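Local coordinates for uncharacterized metal-dependent hydrolase (Pyrococcus horikoshii, PDB 3IGH), which is of unknown function but belongs to the amidohydrolase family and probably hydrolyses carbon-nitrogen bonds other than peptide bonds, at residues L95-D109 against L122-F136. Residues are numbered along the deposited sequence; the frame is centred on the assembly and turned at random. Where two conformers were deposited one is given.
Sequences LKRGKGRIIFGFGWD and LNAIDKPVFIYRKCF. With SO4 (sulfate ion), chain M.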
loop_
_atom_site.group_PDB
_atom_site.type_symbol
_atom_site.label_atom_id
_atom_site.label_comp_id
_atom_site.label_asym_id
_atom_site.label_seq_id
_atom_site.Cartn_x
_atom_site.Cartn_y
_atom_site.Cartn_z
ATOM N N LEU A 95 -36.316 -18.737 -8.062
ATOM C CA LEU A 95 -34.977 -19.314 -7.941
ATOM C C LEU A 95 -34.449 -19.903 -9.254
ATOM O O LEU A 95 -33.246 -19.850 -9.520
ATOM C CB LEU A 95 -34.930 -20.344 -6.813
ATOM C CG LEU A 95 -35.104 -19.757 -5.413
ATOM C CD1 LEU A 95 -35.325 -20.860 -4.416
ATOM C CD2 LEU A 95 -33.902 -18.870 -5.009
ATOM N N LYS A 96 -35.354 -20.429 -10.079
ATOM C CA LYS A 96 -34.991 -20.950 -11.403
ATOM C C LYS A 96 -34.541 -19.865 -12.387
ATOM O O LYS A 96 -33.811 -20.153 -13.331
ATOM C CB LYS A 96 -36.134 -21.782 -11.997
ATOM C CG LYS A 96 -36.231 -23.183 -11.411
ATOM C CD LYS A 96 -37.156 -24.074 -12.231
ATOM C CE LYS A 96 -37.156 -25.502 -11.699
ATOM N NZ LYS A 96 -38.000 -26.402 -12.528
ATOM N N ARG A 97 -34.967 -18.623 -12.159
ATOM C CA ARG A 97 -34.531 -17.489 -12.977
ATOM C C ARG A 97 -33.173 -16.926 -12.539
ATOM O O ARG A 97 -32.568 -16.130 -13.264
ATOM C CB ARG A 97 -35.571 -16.365 -12.956
ATOM C CG ARG A 97 -36.887 -16.685 -13.642
ATOM C CD ARG A 97 -37.899 -15.593 -13.336
ATOM N NE ARG A 97 -39.277 -16.016 -13.576
ATOM C CZ ARG A 97 -40.332 -15.555 -12.908
ATOM N NH1 ARG A 97 -41.545 -16.002 -13.202
ATOM N NH2 ARG A 97 -40.182 -14.657 -11.940
ATOM N N GLY A 98 -32.711 -17.325 -11.353
ATOM C CA GLY A 98 -31.431 -16.858 -10.814
ATOM C C GLY A 98 -30.226 -17.317 -11.616
ATOM O O GLY A 98 -30.196 -18.444 -12.117
ATOM N N LYS A 99 -29.235 -16.436 -11.739
ATOM C CA LYS A 99 -28.011 -16.736 -12.484
ATOM C C LYS A 99 -26.818 -17.021 -11.572
ATOM O O LYS A 99 -26.758 -16.540 -10.438
ATOM C CB LYS A 99 -27.666 -15.597 -13.456
ATOM C CG LYS A 99 -28.429 -15.635 -14.783
ATOM C CD LYS A 99 -29.610 -14.666 -14.809
ATOM C CE LYS A 99 -29.176 -13.270 -15.248
ATOM N NZ LYS A 99 -30.332 -12.352 -15.445
ATOM N N GLY A 100 -25.874 -17.810 -12.077
ATOM C CA GLY A 100 -24.627 -18.059 -11.369
ATOM C C GLY A 100 -24.427 -19.487 -10.900
ATOM O O GLY A 100 -25.332 -20.322 -10.999
ATOM N N ARG A 101 -23.226 -19.736 -10.382
ATOM C CA ARG A 101 -22.814 -21.050 -9.903
ATOM C C ARG A 101 -23.684 -21.520 -8.737
ATOM O O ARG A 101 -24.182 -22.651 -8.734
ATOM C CB ARG A 101 -21.353 -20.966 -9.470
ATOM C CG ARG A 101 -20.593 -22.272 -9.410
ATOM C CD ARG A 101 -19.093 -21.994 -9.281
ATOM N NE ARG A 101 -18.713 -21.520 -7.946
ATOM C CZ ARG A 101 -18.467 -20.251 -7.618
ATOM N NH1 ARG A 101 -18.561 -19.269 -8.520
ATOM N NH2 ARG A 101 -18.130 -19.963 -6.366
ATOM N N ILE A 102 -23.861 -20.644 -7.753
ATOM C CA ILE A 102 -24.670 -20.940 -6.578
ATOM C C ILE A 102 -25.799 -19.930 -6.566
ATOM O O ILE A 102 -25.567 -18.740 -6.794
ATOM C CB ILE A 102 -23.847 -20.807 -5.282
ATOM C CG1 ILE A 102 -22.674 -21.781 -5.294
ATOM C CG2 ILE A 102 -24.698 -21.080 -4.052
ATOM C CD1 ILE A 102 -21.470 -21.204 -4.676
ATOM N N ILE A 103 -27.017 -20.407 -6.318
ATOM C CA ILE A 103 -28.180 -19.534 -6.268
ATOM C C ILE A 103 -28.445 -19.130 -4.826
ATOM O O ILE A 103 -28.849 -19.952 -4.000
ATOM C CB ILE A 103 -29.436 -20.192 -6.905
ATOM C CG1 ILE A 103 -29.125 -20.709 -8.323
ATOM C CG2 ILE A 103 -30.612 -19.212 -6.914
ATOM C CD1 ILE A 103 -28.601 -19.648 -9.311
ATOM N N PHE A 104 -28.178 -17.862 -4.531
ATOM C CA PHE A 104 -28.434 -17.294 -3.214
ATOM C C PHE A 104 -29.742 -16.510 -3.273
ATOM O O PHE A 104 -29.995 -15.781 -4.233
ATOM C CB PHE A 104 -27.291 -16.364 -2.779
ATOM C CG PHE A 104 -26.011 -17.076 -2.424
ATOM C CD1 PHE A 104 -25.887 -17.758 -1.214
ATOM C CD2 PHE A 104 -24.917 -17.035 -3.285
ATOM C CE1 PHE A 104 -24.696 -18.406 -0.876
ATOM C CE2 PHE A 104 -23.720 -17.679 -2.956
ATOM C CZ PHE A 104 -23.612 -18.365 -1.748
ATOM N N GLY A 105 -30.568 -16.673 -2.248
ATOM C CA GLY A 105 -31.829 -15.963 -2.165
ATOM C C GLY A 105 -32.050 -15.400 -0.779
ATOM O O GLY A 105 -31.371 -15.789 0.173
ATOM N N PHE A 106 -33.016 -14.494 -0.660
ATOM C CA PHE A 106 -33.314 -13.863 0.628
ATOM C C PHE A 106 -34.774 -13.425 0.687
ATOM O O PHE A 106 -35.413 -13.214 -0.347
ATOM C CB PHE A 106 -32.393 -12.645 0.878
ATOM C CG PHE A 106 -32.808 -11.398 0.126
ATOM C CD1 PHE A 106 -33.596 -10.420 0.744
ATOM C CD2 PHE A 106 -32.421 -11.206 -1.194
ATOM C CE1 PHE A 106 -33.999 -9.282 0.048
ATOM C CE2 PHE A 106 -32.804 -10.066 -1.890
ATOM C CZ PHE A 106 -33.601 -9.106 -1.271
ATOM N N GLY A 107 -35.276 -13.265 1.909
ATOM C CA GLY A 107 -36.530 -12.564 2.128
ATOM C C GLY A 107 -37.809 -13.376 2.180
ATOM O O GLY A 107 -38.885 -12.792 2.308
ATOM N N TRP A 108 -37.720 -14.705 2.093
ATOM C CA TRP A 108 -38.936 -15.531 2.166
ATOM C C TRP A 108 -39.508 -15.542 3.574
ATOM O O TRP A 108 -38.796 -15.313 4.548
ATOM C CB TRP A 108 -38.709 -16.974 1.654
ATOM C CG TRP A 108 -37.716 -17.788 2.455
ATOM C CD1 TRP A 108 -36.397 -17.975 2.151
ATOM C CD2 TRP A 108 -37.954 -18.524 3.669
ATOM N NE1 TRP A 108 -35.799 -18.759 3.101
ATOM C CE2 TRP A 108 -36.729 -19.124 4.037
ATOM C CE3 TRP A 108 -39.079 -18.741 4.477
ATOM C CZ2 TRP A 108 -36.595 -19.916 5.184
ATOM C CZ3 TRP A 108 -38.943 -19.527 5.616
ATOM C CH2 TRP A 108 -37.712 -20.110 5.957
ATOM N N ASP A 109 -40.803 -15.840 3.677
ATOM C CA ASP A 109 -41.489 -15.864 4.957
ATOM C C ASP A 109 -42.550 -16.956 4.881
ATOM O O ASP A 109 -43.377 -16.940 3.961
ATOM C CB ASP A 109 -42.146 -14.490 5.202
ATOM C CG ASP A 109 -42.886 -14.391 6.540
ATOM O OD1 ASP A 109 -42.965 -15.370 7.320
ATOM O OD2 ASP A 109 -43.388 -13.285 6.829
ATOM N N LEU A 122 -36.313 -27.688 -2.840
ATOM C CA LEU A 122 -35.229 -26.933 -3.458
ATOM C C LEU A 122 -34.313 -27.814 -4.316
ATOM O O LEU A 122 -33.510 -27.297 -5.101
ATOM C CB LEU A 122 -34.427 -26.194 -2.386
ATOM C CG LEU A 122 -35.181 -25.140 -1.570
ATOM C CD1 LEU A 122 -34.295 -24.622 -0.445
ATOM C CD2 LEU A 122 -35.667 -24.003 -2.452
ATOM N N ASN A 123 -34.441 -29.135 -4.170
ATOM C CA ASN A 123 -33.732 -30.088 -5.040
ATOM C C ASN A 123 -34.161 -30.001 -6.509
ATOM O O ASN A 123 -33.435 -30.451 -7.398
ATOM C CB ASN A 123 -33.855 -31.524 -4.508
ATOM C CG ASN A 123 -32.938 -31.795 -3.324
ATOM O OD1 ASN A 123 -31.914 -31.129 -3.140
ATOM N ND2 ASN A 123 -33.301 -32.781 -2.514
ATOM N N ALA A 124 -35.320 -29.386 -6.754
ATOM C CA ALA A 124 -35.830 -29.135 -8.109
ATOM C C ALA A 124 -34.971 -28.160 -8.922
ATOM O O ALA A 124 -35.065 -28.112 -10.147
ATOM C CB ALA A 124 -37.273 -28.647 -8.054
ATOM N N ILE A 125 -34.144 -27.373 -8.237
ATOM C CA ILE A 125 -33.183 -26.503 -8.907
ATOM C C ILE A 125 -31.854 -27.251 -8.997
ATOM O O ILE A 125 -31.333 -27.722 -7.982
ATOM C CB ILE A 125 -33.012 -25.165 -8.156
ATOM C CG1 ILE A 125 -34.362 -24.450 -8.038
ATOM C CG2 ILE A 125 -32.013 -24.263 -8.877
ATOM C CD1 ILE A 125 -34.744 -24.111 -6.620
ATOM N N ASP A 126 -31.311 -27.350 -10.212
ATOM C CA ASP A 126 -30.132 -28.182 -10.492
ATOM C C ASP A 126 -28.800 -27.484 -10.157
ATOM O O ASP A 126 -27.782 -27.679 -10.831
ATOM C CB ASP A 126 -30.168 -28.656 -11.956
ATOM C CG ASP A 126 -29.280 -29.874 -12.211
ATOM O OD1 ASP A 126 -29.250 -30.799 -11.365
ATOM O OD2 ASP A 126 -28.607 -29.897 -13.265
ATOM N N LYS A 127 -28.823 -26.668 -9.105
ATOM C CA LYS A 127 -27.673 -25.878 -8.661
ATOM C C LYS A 127 -27.686 -25.857 -7.135
ATOM O O LYS A 127 -28.740 -26.100 -6.529
ATOM C CB LYS A 127 -27.765 -24.447 -9.207
ATOM C CG LYS A 127 -27.464 -24.303 -10.693
ATOM C CD LYS A 127 -27.596 -22.863 -11.151
ATOM C CE LYS A 127 -27.174 -22.703 -12.605
ATOM N NZ LYS A 127 -27.174 -21.270 -13.021
ATOM N N PRO A 128 -26.524 -25.592 -6.499
ATOM C CA PRO A 128 -26.579 -25.357 -5.052
ATOM C C PRO A 128 -27.450 -24.128 -4.778
ATOM O O PRO A 128 -27.322 -23.109 -5.469
ATOM C CB PRO A 128 -25.114 -25.083 -4.678
ATOM C CG PRO A 128 -24.319 -25.682 -5.798
ATOM C CD PRO A 128 -25.147 -25.494 -7.017
ATOM N N VAL A 129 -28.367 -24.273 -3.825
ATOM C CA VAL A 129 -29.333 -23.231 -3.457
ATOM C C VAL A 129 -29.233 -23.002 -1.961
ATOM O O VAL A 129 -29.254 -23.951 -1.184
ATOM C CB VAL A 129 -30.799 -23.639 -3.828
ATOM C CG1 VAL A 129 -31.826 -22.665 -3.232
ATOM C CG2 VAL A 129 -30.969 -23.688 -5.322
ATOM N N PHE A 130 -29.113 -21.736 -1.566
ATOM C CA PHE A 130 -29.078 -21.348 -0.164
ATOM C C PHE A 130 -29.992 -20.126 -0.017
ATOM O O PHE A 130 -29.737 -19.085 -0.628
ATOM C CB PHE A 130 -27.639 -21.007 0.235
ATOM C CG PHE A 130 -27.457 -20.723 1.702
ATOM C CD1 PHE A 130 -27.187 -21.755 2.587
ATOM C CD2 PHE A 130 -27.537 -19.418 2.196
ATOM C CE1 PHE A 130 -27.005 -21.511 3.938
ATOM C CE2 PHE A 130 -27.360 -19.165 3.553
ATOM C CZ PHE A 130 -27.086 -20.211 4.424
ATOM N N ILE A 131 -31.072 -20.256 0.752
ATOM C CA ILE A 131 -32.064 -19.163 0.831
ATOM C C ILE A 131 -32.330 -18.666 2.246
ATOM O O ILE A 131 -32.793 -19.410 3.115
ATOM C CB ILE A 131 -33.396 -19.472 0.070
ATOM C CG1 ILE A 131 -34.072 -20.758 0.578
ATOM C CG2 ILE A 131 -33.149 -19.556 -1.430
ATOM C CD1 ILE A 131 -35.534 -20.904 0.130
ATOM N N TYR A 132 -32.030 -17.387 2.465
ATOM C CA TYR A 132 -32.260 -16.758 3.755
ATOM C C TYR A 132 -33.731 -16.432 3.939
ATOM O O TYR A 132 -34.370 -15.909 3.029
ATOM C CB TYR A 132 -31.491 -15.449 3.846
ATOM C CG TYR A 132 -30.013 -15.592 4.071
ATOM C CD1 TYR A 132 -29.506 -15.866 5.347
ATOM C CD2 TYR A 132 -29.113 -15.413 3.020
ATOM C CE1 TYR A 132 -28.129 -15.974 5.562
ATOM C CE2 TYR A 132 -27.736 -15.522 3.225
ATOM C CZ TYR A 132 -27.255 -15.796 4.495
ATOM O OH TYR A 132 -25.899 -15.904 4.693
ATOM N N ARG A 133 -34.248 -16.738 5.124
ATOM C CA ARG A 133 -35.538 -16.214 5.565
ATOM C C ARG A 133 -35.403 -14.712 5.772
ATOM O O ARG A 133 -34.308 -14.212 6.039
ATOM C CB ARG A 133 -35.956 -16.856 6.892
ATOM C CG ARG A 133 -37.417 -16.572 7.298
ATOM C CD ARG A 133 -37.771 -17.108 8.678
ATOM N NE ARG A 133 -39.113 -16.660 9.048
ATOM C CZ ARG A 133 -39.386 -15.539 9.716
ATOM N NH1 ARG A 133 -38.411 -14.737 10.127
ATOM N NH2 ARG A 133 -40.643 -15.222 9.986
ATOM N N LYS A 134 -36.515 -14.002 5.602
ATOM C CA LYS A 134 -36.697 -12.641 6.106
ATOM C C LYS A 134 -36.009 -12.503 7.471
ATOM O O LYS A 134 -36.172 -13.364 8.343
ATOM C CB LYS A 134 -38.208 -12.383 6.220
ATOM C CG LYS A 134 -38.634 -10.998 6.641
ATOM C CD LYS A 134 -40.077 -11.014 7.138
ATOM C CE LYS A 134 -40.157 -11.411 8.608
ATOM N NZ LYS A 134 -41.489 -11.093 9.188
ATOM N N CYS A 135 -35.211 -11.445 7.627
ATOM C CA CYS A 135 -34.454 -11.142 8.871
ATOM C C CYS A 135 -33.137 -11.902 9.057
ATOM O O CYS A 135 -32.408 -11.645 10.019
ATOM C CB CYS A 135 -35.329 -11.213 10.144
ATOM S SG CYS A 135 -36.840 -10.204 10.053
ATOM N N PHE A 136 -32.848 -12.835 8.143
ATOM C CA PHE A 136 -31.531 -13.475 7.999
ATOM C C PHE A 136 -31.058 -14.280 9.225
ATOM O O PHE A 136 -29.856 -14.404 9.458
ATOM C CB PHE A 136 -30.453 -12.441 7.584
ATOM C CG PHE A 136 -30.713 -11.763 6.251
ATOM C CD1 PHE A 136 -30.134 -12.252 5.085
ATOM C CD2 PHE A 136 -31.513 -10.622 6.171
ATOM C CE1 PHE A 136 -30.355 -11.637 3.860
ATOM C CE2 PHE A 136 -31.748 -9.999 4.950
ATOM C CZ PHE A 136 -31.164 -10.507 3.787
HETATM S S SO4 M . -25.585 -19.305 -15.312
HETATM O O1 SO4 M . -25.666 -20.214 -16.451
HETATM O O2 SO4 M . -26.930 -19.018 -14.825
HETATM O O3 SO4 M . -24.804 -19.930 -14.249
HETATM O O4 SO4 M . -24.943 -18.058 -15.721
HETATM O O HOH W 1 -33.807 -12.417 4.215
#
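Ile103 to Phe106 pair in parallel with Val129 to Tyr132, the strand axes 19° apart. Ile103 N bonds to Pro128 O, and Phe130 N returns to Ile103 O; Gly105 N donates to Phe130 O and its carbonyl accepts from Tyr132 N. A beta bulge then shifts the register, leaving a weak bond from Gly107 N to Tyr132 O before Lys134 N reaches Trp108 O at 2.8 Å. Gly105 is packed tightly: a CB there would collide with Ile131 CG2.

Trp108 closes the bulge. Its chi1 of 63° sets CG between the backbone N and carbonyl carbon and swings the indole over Arg133, whose CA makes a CH-pi contact 3.6 Å from the five-membered ring centroid. In the indole plane, NE1 donates a straight bond to Ile131 O (3.1 Å), yet stands well above that carbonyl's plane. A leucine in place of Trp108 would probably leave Ile131 O without this donor and the Arg133 chain without the flat surface it crosses.

Charges gather beyond the indole, where Asp109 OD1 meets Arg133 NH2 at 3.5 Å and OD2 makes a longer salt bridge to Lys134 NZ; OD1 also caps Asp111 N, and Gln110 holds Arg133 NE. At the other end, the extended Lys127 chain brings NZ 2.9 Å from Gly100 O and, weakly bonded, to a sulfate, probably from the crystallisation liquor, that Gly100 N also binds.

Leu95 of helix 88-96 packs on the strand and the turn before it: CD2 rests 3.7 Å from Ile131 CG2, while CB meets Ile125 CD1. The paired strands lie between strands 80-81 and 138-141 of a mixed sheet, joined through helices 110-113 and 119-122 as a beta-alpha-beta crossover on its parallel side. Phe104 and Tyr132 touch helix 166-180, and Phe130 helix 143-149.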